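L-lysine 6-oxidase (Marinomonas mediterranea, PDB 3WEU) catalyses the oxidative deamination of L-lysine at its epsilon-amino group, using a cysteine tryptophylquinone cofactor and releasing hydrogen peroxide that kills bacteria. Local coordinates at residues A[315-320]-A[373-378]; A[377-382]-A[574-579]. All coordinates share one frame; numbering follows the deposited sequence.

Contact 1. Residues A[315-320]-A[373-378]; sequences VQSMSG and ILPLMP
The hydroxyl of S317 is tied to the backbone of P375 by a single water: S317 OG lies 2.6 Å from the water, which donates to P375 O at 2.7 Å. This bridge joins a 3-10 segment, 316-320, to the irregular extended loop 373-378; the two lie in the loops that precede and follow helix 336-344, and no direct hydrogen bond runs between them. Serine suits the place because it is small and has two uses. CB and OG lie against the proline ring, with S317 OG 3.6 Å from P375 CG, while the same oxygen pairs with the water. A chi1 of 80° puts OG between the backbone N and the carbonyl carbon, from where it meets both. Beside it, L374 CD1 comes to 3.8 Å from S317 O.

Deeper in, the contact is made by two methionine side chains. The buried M318 and M377 cross obliquely, with M318 CG 3.4 Å from M377 SD and the two sulfurs 3.5 Å apart. Methionine fits here because its unbranched, polarisable chain can fold to the shape of its neighbours: M377 bends at both chi2 and chi3, laying its thioether on the middle of M318. I306 of helix 295-308 touches both side chains and so packs this pair against that helix. The M377-P378 peptide is cis, and P378 CB lies 4.4 Å from M318 SD. On the 3-10 segment itself, Q316 O is gripped twice by S319, through the backbone N and through the hydroxyl, whose OG comes to Q316 O at 2.8 Å.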
loop_
_atom_site.group_PDB
_atom_site.type_symbol
_atom_site.label_atom_id
_atom_site.label_comp_id
_atom_site.label_asym_id
_atom_site.label_seq_id
_atom_site.Cartn_x
_atom_site.Cartn_y
_atom_site.Cartn_z
ATOM N N VAL A 315 -23.858 5.332 27.281
ATOM C CA VAL A 315 -23.438 4.858 28.569
ATOM C C VAL A 315 -24.622 4.862 29.527
ATOM O O VAL A 315 -24.552 5.330 30.678
ATOM C CB VAL A 315 -22.301 5.750 29.110
ATOM C CG1 VAL A 315 -21.032 5.437 28.339
ATOM C CG2 VAL A 315 -22.749 7.252 29.088
ATOM N N GLN A 316 -25.715 4.253 29.085
ATOM C CA GLN A 316 -26.952 4.221 29.844
ATOM C C GLN A 316 -26.766 3.509 31.187
ATOM O O GLN A 316 -27.425 3.832 32.155
ATOM C CB GLN A 316 -28.025 3.515 29.015
ATOM C CG GLN A 316 -28.459 4.263 27.784
ATOM C CD GLN A 316 -27.536 4.152 26.581
ATOM O OE1 GLN A 316 -26.456 3.523 26.588
ATOM N NE2 GLN A 316 -27.915 4.880 25.546
ATOM N N SER A 317 -25.845 2.571 31.258
ATOM C CA SER A 317 -25.580 1.917 32.544
ATOM C C SER A 317 -25.146 2.855 33.630
ATOM O O SER A 317 -25.278 2.510 34.797
ATOM C CB SER A 317 -24.554 0.797 32.365
ATOM O OG SER A 317 -23.230 1.234 32.298
ATOM N N MET A 318 -24.696 4.066 33.277
ATOM C CA MET A 318 -24.344 5.101 34.238
ATOM C C MET A 318 -25.514 5.915 34.733
ATOM O O MET A 318 -25.375 6.695 35.686
ATOM C CB MET A 318 -23.265 6.057 33.693
ATOM C CG MET A 318 -21.974 5.284 33.366
ATOM S SD MET A 318 -20.444 6.185 33.516
ATOM C CE MET A 318 -20.399 7.167 32.057
ATOM N N SER A 319 -26.687 5.640 34.169
ATOM C CA SER A 319 -27.867 6.452 34.499
ATOM C C SER A 319 -28.264 6.359 35.938
ATOM O O SER A 319 -28.729 7.340 36.522
ATOM C CB SER A 319 -29.019 6.161 33.529
ATOM O OG SER A 319 -29.430 4.866 33.789
ATOM N N GLY A 320 -28.108 5.207 36.554
ATOM C CA GLY A 320 -28.433 5.078 37.979
ATOM C C GLY A 320 -27.607 5.953 38.902
ATOM O O GLY A 320 -27.961 6.082 40.060
ATOM N N ILE A 373 -26.061 -7.851 37.730
ATOM C CA ILE A 373 -25.094 -7.388 36.748
ATOM C C ILE A 373 -25.174 -5.894 36.425
ATOM O O ILE A 373 -26.166 -5.406 35.860
ATOM C CB ILE A 373 -25.265 -8.150 35.458
ATOM C CG1 ILE A 373 -25.127 -9.627 35.733
ATOM C CG2 ILE A 373 -24.218 -7.761 34.467
ATOM C CD1 ILE A 373 -25.549 -10.531 34.606
ATOM N N LEU A 374 -24.114 -5.198 36.742
ATOM C CA LEU A 374 -23.975 -3.748 36.413
ATOM C C LEU A 374 -22.527 -3.466 36.119
ATOM O O LEU A 374 -21.670 -3.906 36.881
ATOM C CB LEU A 374 -24.417 -2.837 37.608
ATOM C CG LEU A 374 -24.407 -1.340 37.366
ATOM C CD1 LEU A 374 -25.505 -0.976 36.350
ATOM C CD2 LEU A 374 -24.664 -0.640 38.705
ATOM N N PRO A 375 -22.234 -2.704 35.048
ATOM C CA PRO A 375 -20.819 -2.256 34.816
ATOM C C PRO A 375 -20.391 -1.305 35.895
ATOM O O PRO A 375 -21.124 -0.342 36.219
ATOM C CB PRO A 375 -20.870 -1.531 33.438
ATOM C CG PRO A 375 -22.101 -2.164 32.743
ATOM C CD PRO A 375 -23.108 -2.403 33.893
ATOM N N LEU A 376 -19.202 -1.550 36.434
ATOM C CA LEU A 376 -18.671 -0.713 37.456
ATOM C C LEU A 376 -18.223 0.651 36.949
ATOM O O LEU A 376 -18.116 0.845 35.738
ATOM C CB LEU A 376 -17.569 -1.453 38.191
ATOM C CG LEU A 376 -17.954 -2.782 38.841
ATOM C CD1 LEU A 376 -16.717 -3.435 39.433
ATOM C CD2 LEU A 376 -18.976 -2.594 39.952
ATOM N N MET A 377 -18.077 1.607 37.890
ATOM C CA MET A 377 -18.057 3.007 37.574
ATOM C C MET A 377 -16.688 3.645 37.776
ATOM O O MET A 377 -15.951 3.275 38.703
ATOM C CB MET A 377 -19.067 3.755 38.457
ATOM C CG MET A 377 -20.500 3.455 38.000
ATOM S SD MET A 377 -20.898 4.334 36.482
ATOM C CE MET A 377 -20.909 5.998 37.070
ATOM N N PRO A 378 -16.379 4.662 36.969
ATOM C CA PRO A 378 -17.127 5.084 35.795
ATOM C C PRO A 378 -16.912 3.995 34.706
ATOM O O PRO A 378 -15.851 3.347 34.675
ATOM C CB PRO A 378 -16.468 6.403 35.413
ATOM C CG PRO A 378 -15.199 6.441 36.140
ATOM C CD PRO A 378 -15.175 5.432 37.196
HETATM O O HOH W 1 -22.454 1.502 34.782
#

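Contact 2. Residues A[377-382]-A[574-579]; sequences MPMNSG and PAYYSY. With EDO (1,2-ethanediol), chain J.
M379 meets the Y576 ring obliquely: its sulfur lies 4.9 Å from the ring centroid, 48° off the ring normal, in a Met-aromatic contact. CG stands anti to the backbone N (chi1 -175°), and bends at chi2 and chi3 bring the flexible chain round until CE lies 3.6 Å from Y576 CD2. The same methyl reaches S578 OG. That hydroxyl sits in plane at the edge of the Y576 ring and donates to Y576 O from above the carbonyl plane.

The touching parts of the two backbones, 379-381 and 576-579, run 84° apart, and S381 N donates to Y579 O at 2.9 Å. Strand 575-579 pairs antiparallel with 518-522, which places C516 and W581, cross-linked as cysteine tryptophylquinone, at the same end of this two-stranded sheet.

N380 lays its amide beside Y579 O, but ND2 donates instead to S381 O at 3.0 Å, on a lone pair, and to W580 O. Asparagine suits this because one NH2 can serve two backbone oxygens. Its OD1 lies 3.6 Å from Y579 CB, whose ring leads away to hydrogen bonds of OH with D588 and N314. A water between the backbones donates to M379 O and accepts from Y579 N at 2.8 Å.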
loop_
_atom_site.group_PDB
_atom_site.type_symbol
_atom_site.label_atom_id
_atom_site.label_comp_id
_atom_site.label_asym_id
_atom_site.label_seq_id
_atom_site.Cartn_x
_atom_site.Cartn_y
_atom_site.Cartn_z
ATOM N N MET A 377 -18.077 1.607 37.890
ATOM C CA MET A 377 -18.057 3.007 37.574
ATOM C C MET A 377 -16.688 3.645 37.776
ATOM O O MET A 377 -15.951 3.275 38.703
ATOM C CB MET A 377 -19.067 3.755 38.457
ATOM C CG MET A 377 -20.500 3.455 38.000
ATOM S SD MET A 377 -20.898 4.334 36.482
ATOM C CE MET A 377 -20.909 5.998 37.070
ATOM N N PRO A 378 -16.379 4.662 36.969
ATOM C CA PRO A 378 -17.127 5.084 35.795
ATOM C C PRO A 378 -16.912 3.995 34.706
ATOM O O PRO A 378 -15.851 3.347 34.675
ATOM C CB PRO A 378 -16.468 6.403 35.413
ATOM C CG PRO A 378 -15.199 6.441 36.140
ATOM C CD PRO A 378 -15.175 5.432 37.196
ATOM N N MET A 379 -17.907 3.801 33.864
ATOM C CA MET A 379 -17.802 2.800 32.795
ATOM C C MET A 379 -17.151 3.376 31.525
ATOM O O MET A 379 -17.795 4.116 30.737
ATOM C CB MET A 379 -19.138 2.206 32.494
ATOM C CG MET A 379 -19.078 1.054 31.470
ATOM S SD MET A 379 -17.924 -0.272 31.930
ATOM C CE MET A 379 -16.930 -0.242 30.407
ATOM N N ASN A 380 -15.888 2.988 31.318
ATOM C CA ASN A 380 -14.987 3.574 30.328
ATOM C C ASN A 380 -13.718 2.730 30.373
ATOM O O ASN A 380 -13.445 1.976 31.357
ATOM C CB ASN A 380 -14.661 5.011 30.687
ATOM C CG ASN A 380 -14.153 5.857 29.521
ATOM O OD1 ASN A 380 -14.945 6.498 28.812
ATOM N ND2 ASN A 380 -12.787 5.958 29.384
ATOM N N SER A 381 -12.962 2.792 29.284
ATOM C CA SER A 381 -11.621 2.209 29.287
ATOM C C SER A 381 -10.739 2.829 30.337
ATOM O O SER A 381 -10.889 4.028 30.691
ATOM C CB SER A 381 -10.962 2.431 27.966
ATOM O OG SER A 381 -9.736 1.762 27.933
ATOM N N GLY A 382 -9.828 1.998 30.843
ATOM C CA GLY A 382 -8.736 2.467 31.624
ATOM C C GLY A 382 -7.516 2.797 30.777
ATOM O O GLY A 382 -7.633 2.919 29.561
ATOM N N PRO A 574 -14.628 -13.109 26.105
ATOM C CA PRO A 574 -15.707 -12.163 25.887
ATOM C C PRO A 574 -15.253 -10.740 26.181
ATOM O O PRO A 574 -14.367 -10.506 27.042
ATOM C CB PRO A 574 -16.791 -12.627 26.882
ATOM C CG PRO A 574 -15.951 -13.116 28.033
ATOM C CD PRO A 574 -14.811 -13.871 27.347
ATOM N N ALA A 575 -15.804 -9.782 25.426
ATOM C CA ALA A 575 -15.319 -8.435 25.537
ATOM C C ALA A 575 -16.449 -7.446 25.638
ATOM O O ALA A 575 -17.599 -7.775 25.281
ATOM C CB ALA A 575 -14.454 -8.073 24.375
ATOM N N TYR A 576 -16.106 -6.254 26.130
ATOM C CA TYR A 576 -17.098 -5.183 26.387
ATOM C C TYR A 576 -16.749 -3.911 25.647
ATOM O O TYR A 576 -15.611 -3.476 25.602
ATOM C CB TYR A 576 -17.199 -4.903 27.909
ATOM C CG TYR A 576 -18.468 -4.171 28.298
ATOM C CD1 TYR A 576 -19.664 -4.870 28.503
ATOM C CD2 TYR A 576 -18.481 -2.806 28.416
ATOM C CE1 TYR A 576 -20.802 -4.212 28.873
ATOM C CE2 TYR A 576 -19.641 -2.129 28.759
ATOM C CZ TYR A 576 -20.794 -2.850 28.972
ATOM O OH TYR A 576 -21.931 -2.206 29.318
ATOM N N TYR A 577 -17.774 -3.337 25.023
ATOM C CA TYR A 577 -17.658 -2.084 24.276
ATOM C C TYR A 577 -17.511 -0.903 25.178
ATOM O O TYR A 577 -18.456 -0.582 25.974
ATOM C CB TYR A 577 -18.954 -1.952 23.457
ATOM C CG TYR A 577 -19.021 -0.878 22.415
ATOM C CD1 TYR A 577 -18.606 -1.122 21.103
ATOM C CD2 TYR A 577 -19.578 0.355 22.706
ATOM C CE1 TYR A 577 -18.687 -0.157 20.139
ATOM C CE2 TYR A 577 -19.698 1.322 21.713
ATOM C CZ TYR A 577 -19.249 1.043 20.445
ATOM O OH TYR A 577 -19.415 1.960 19.460
ATOM N N SER A 578 -16.327 -0.325 25.172
ATOM C CA SER A 578 -15.925 0.637 26.219
ATOM C C SER A 578 -15.481 1.895 25.558
ATOM O O SER A 578 -14.754 1.817 24.577
ATOM C CB SER A 578 -14.792 0.063 27.067
ATOM O OG SER A 578 -15.215 -1.236 27.562
ATOM N N TYR A 579 -15.874 3.052 26.083
ATOM C CA TYR A 579 -15.466 4.305 25.481
ATOM C C TYR A 579 -14.076 4.730 25.874
ATOM O O TYR A 579 -13.532 4.274 26.875
ATOM C CB TYR A 579 -16.506 5.411 25.776
ATOM C CG TYR A 579 -17.742 5.199 24.989
ATOM C CD1 TYR A 579 -17.868 5.674 23.683
ATOM C CD2 TYR A 579 -18.787 4.476 25.491
ATOM C CE1 TYR A 579 -19.000 5.489 22.947
ATOM C CE2 TYR A 579 -19.915 4.240 24.729
ATOM C CZ TYR A 579 -20.011 4.754 23.450
ATOM O OH TYR A 579 -21.160 4.471 22.772
HETATM C C1 EDO J . -19.366 2.258 14.743
HETATM O O1 EDO J . -19.231 3.673 14.846
HETATM C C2 EDO J . -19.835 1.787 16.124
HETATM O O2 EDO J . -18.711 1.678 17.027
HETATM O O HOH W 2 -17.740 2.734 28.201
#

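Overall arrangement
Both contacts are buried, but contact 2 lies nearer the centre of the chain (about 17 Å between centres) than contact 1 (about 22 Å). They share M377 and P378: the chain that packs on the 3-10 segment in contact 1 runs on to meet strand 575-579 in contact 2. They also touch directly, P375 CG lying 3.4 Å from Y576 OH and V315 CG1 3.8 Å from Y579 CD2. In contact 1 a loop meets a 3-10 segment and is linked to it through water at a partly exposed edge; in contact 2, closer to the cofactor residues, the chain meets a strand with a direct backbone bond, and Y576 is its partly exposed member.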